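Local atomic coordinates of Pre-mRNA-splicing factor SAD1 (PDB entry 4MSX), a protein that promotes assembly of newly made U4 snRNA into the U4/U6 snRNP and is required for pre-mRNA splicing. Residues A[224-229]-A[254-259]. Sequence-based numbering, arbitrary orientation.
Sequences IKRLSI and KVREGL
R226 and R256 meet by their guanidinium groups at the surface of the helical part of the USP fold, where helix 222-234 comes up to the last part of helix 247-256. The touch is slight, burying 54 Å² in all, and rests on a single approach: in one of the two modelled conformers of R256, its NH2 lies 3.3 Å from NH2 of R226, so the contact is doubtful for the other. Both atoms are donors and both groups presumably carry positive charge, so the pair does not attract by itself. Nearby acidic residues probably make the approach tolerable. E222, one turn before R226 on the same helix, forms salt bridges with both arginines, taking NE of R226 on OE2 and NH1 of R256 on OE1, and D248 binds NH1 of R226. The shared carboxylate probably offsets much of the like-charge cost.

The two side chains reach this point differently. R226 leaves its helix with CG beside the backbone N (chi1 -79°) and runs extended as far as NE, which carries the guanidinium toward helix 247-256, where it also makes a cation-pi contact with Y252. In the same conformer R256 is bent at its third torsion (-90°), and its chain crosses that of R226 at about a right angle. The guanidinium planes then stand 81° apart, ruling out a parallel stack. Within 224-229 the backbone is regularly helical, and the carbonyl O of K225 accepts both N of I229 and, at 2.8 Å, OG of S228.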
loop_
_atom_site.group_PDB
_atom_site.type_symbol
_atom_site.label_atom_id
_atom_site.label_comp_id
_atom_site.label_asym_id
_atom_site.label_seq_id
_atom_site.Cartn_x
_atom_site.Cartn_y
_atom_site.Cartn_z
ATOM N N ILE A 224 -2.378 13.394 3.710
ATOM C CA ILE A 224 -1.472 13.257 2.542
ATOM C C ILE A 224 -0.038 13.146 3.040
ATOM O O ILE A 224 0.719 12.321 2.557
ATOM C CB ILE A 224 -1.575 14.414 1.500
ATOM C CG1 ILE A 224 -2.836 14.311 0.659
ATOM C CG2 ILE A 224 -0.431 14.335 0.466
ATOM C CD1 ILE A 224 -2.794 13.074 -0.390
ATOM N N LYS A 225 0.332 13.927 4.072
ATOM C CA LYS A 225 1.674 13.773 4.612
ATOM C C LYS A 225 1.887 12.344 5.151
ATOM O O LYS A 225 2.900 11.707 4.873
ATOM C CB LYS A 225 1.935 14.790 5.742
ATOM C CG LYS A 225 3.354 14.700 6.258
ATOM C CD LYS A 225 3.694 15.901 7.146
ATOM C CE LYS A 225 5.135 15.836 7.674
ATOM N NZ LYS A 225 6.142 15.620 6.587
ATOM N N ARG A 226 0.945 11.820 5.939
ATOM C CA ARG A 226 1.180 10.503 6.497
ATOM C C ARG A 226 1.249 9.443 5.381
ATOM O O ARG A 226 2.048 8.527 5.436
ATOM C CB ARG A 226 0.051 10.144 7.472
ATOM C CG ARG A 226 0.207 10.813 8.864
ATOM C CD ARG A 226 -1.102 10.471 9.570
ATOM N NE ARG A 226 -1.212 10.854 10.968
ATOM C CZ ARG A 226 -1.077 10.008 11.996
ATOM N NH1 ARG A 226 -0.730 8.716 11.837
ATOM N NH2 ARG A 226 -1.261 10.478 13.195
ATOM N N LEU A 227 0.412 9.591 4.368
ATOM C CA LEU A 227 0.350 8.568 3.320
ATOM C C LEU A 227 1.704 8.633 2.552
ATOM O O LEU A 227 2.283 7.613 2.135
ATOM C CB LEU A 227 -0.831 8.867 2.388
ATOM C CG LEU A 227 -0.864 8.008 1.107
ATOM C CD1 LEU A 227 -0.880 6.529 1.465
ATOM C CD2 LEU A 227 -2.099 8.377 0.273
ATOM N N SER A 228 2.193 9.849 2.351
ATOM C CA SER A 228 3.439 9.993 1.564
ATOM C C SER A 228 4.578 9.325 2.322
ATOM O O SER A 228 5.494 8.696 1.716
ATOM C CB SER A 228 3.784 11.489 1.263
ATOM O OG SER A 228 4.185 12.183 2.441
ATOM N N ILE A 229 4.565 9.450 3.657
ATOM C CA ILE A 229 5.615 8.800 4.407
ATOM C C ILE A 229 5.512 7.253 4.322
ATOM O O ILE A 229 6.538 6.583 4.284
ATOM C CB ILE A 229 5.681 9.370 5.883
ATOM C CG1 ILE A 229 6.221 10.831 5.803
ATOM C CG2 ILE A 229 6.517 8.468 6.770
ATOM C CD1 ILE A 229 5.972 11.673 7.024
ATOM N N LYS A 254 -9.302 5.898 10.731
ATOM C CA LYS A 254 -10.618 5.580 11.350
ATOM C C LYS A 254 -10.927 6.693 12.396
ATOM O O LYS A 254 -12.051 7.228 12.487
ATOM C CB LYS A 254 -10.570 4.226 12.053
ATOM C CG LYS A 254 -10.211 2.990 11.136
ATOM C CD LYS A 254 -10.779 1.648 11.680
ATOM C CE LYS A 254 -9.756 0.491 11.680
ATOM N NZ LYS A 254 -8.790 0.468 12.873
ATOM N N VAL A 255 -9.907 7.059 13.164
ATOM C CA VAL A 255 -10.121 8.025 14.293
ATOM C C VAL A 255 -10.300 9.459 13.793
ATOM O O VAL A 255 -11.165 10.201 14.262
ATOM C CB VAL A 255 -8.945 7.908 15.291
ATOM C CG1 VAL A 255 -8.940 9.067 16.354
ATOM C CG2 VAL A 255 -9.003 6.568 15.970
ATOM N N ARG A 256 -9.543 9.872 12.784
ATOM C CA ARG A 256 -9.595 11.261 12.403
ATOM C C ARG A 256 -10.081 11.518 10.979
ATOM O O ARG A 256 -10.447 12.644 10.655
ATOM C CB ARG A 256 -8.223 11.922 12.730
ATOM C CG ARG A 256 -8.131 12.299 14.236
ATOM C CD ARG A 256 -6.952 13.194 14.618
ATOM N NE ARG A 256 -5.765 12.409 14.976
ATOM C CZ ARG A 256 -4.509 12.807 14.795
ATOM N NH1 ARG A 256 -4.247 13.998 14.259
ATOM N NH2 ARG A 256 -3.502 12.008 15.148
ATOM N N GLU A 257 -10.108 10.491 10.106
ATOM C CA GLU A 257 -10.595 10.755 8.738
ATOM C C GLU A 257 -11.933 10.036 8.427
ATOM O O GLU A 257 -12.346 9.974 7.280
ATOM C CB GLU A 257 -9.548 10.346 7.702
ATOM C CG GLU A 257 -8.237 11.048 7.952
ATOM C CD GLU A 257 -8.252 12.566 7.585
ATOM O OE1 GLU A 257 -9.226 13.068 6.970
ATOM O OE2 GLU A 257 -7.254 13.248 7.889
ATOM N N GLY A 258 -12.575 9.475 9.446
ATOM C CA GLY A 258 -13.912 8.940 9.271
ATOM C C GLY A 258 -13.962 7.640 8.465
ATOM O O GLY A 258 -15.032 7.276 7.956
ATOM N N LEU A 259 -12.855 6.896 8.404
ATOM C CA LEU A 259 -12.890 5.572 7.738
ATOM C C LEU A 259 -13.686 4.618 8.662
ATOM O O LEU A 259 -13.222 4.260 9.764
ATOM C CB LEU A 259 -11.488 4.972 7.554
ATOM C CG LEU A 259 -11.477 3.553 6.936
ATOM C CD1 LEU A 259 -12.154 3.573 5.514
ATOM C CD2 LEU A 259 -10.025 3.021 6.873
#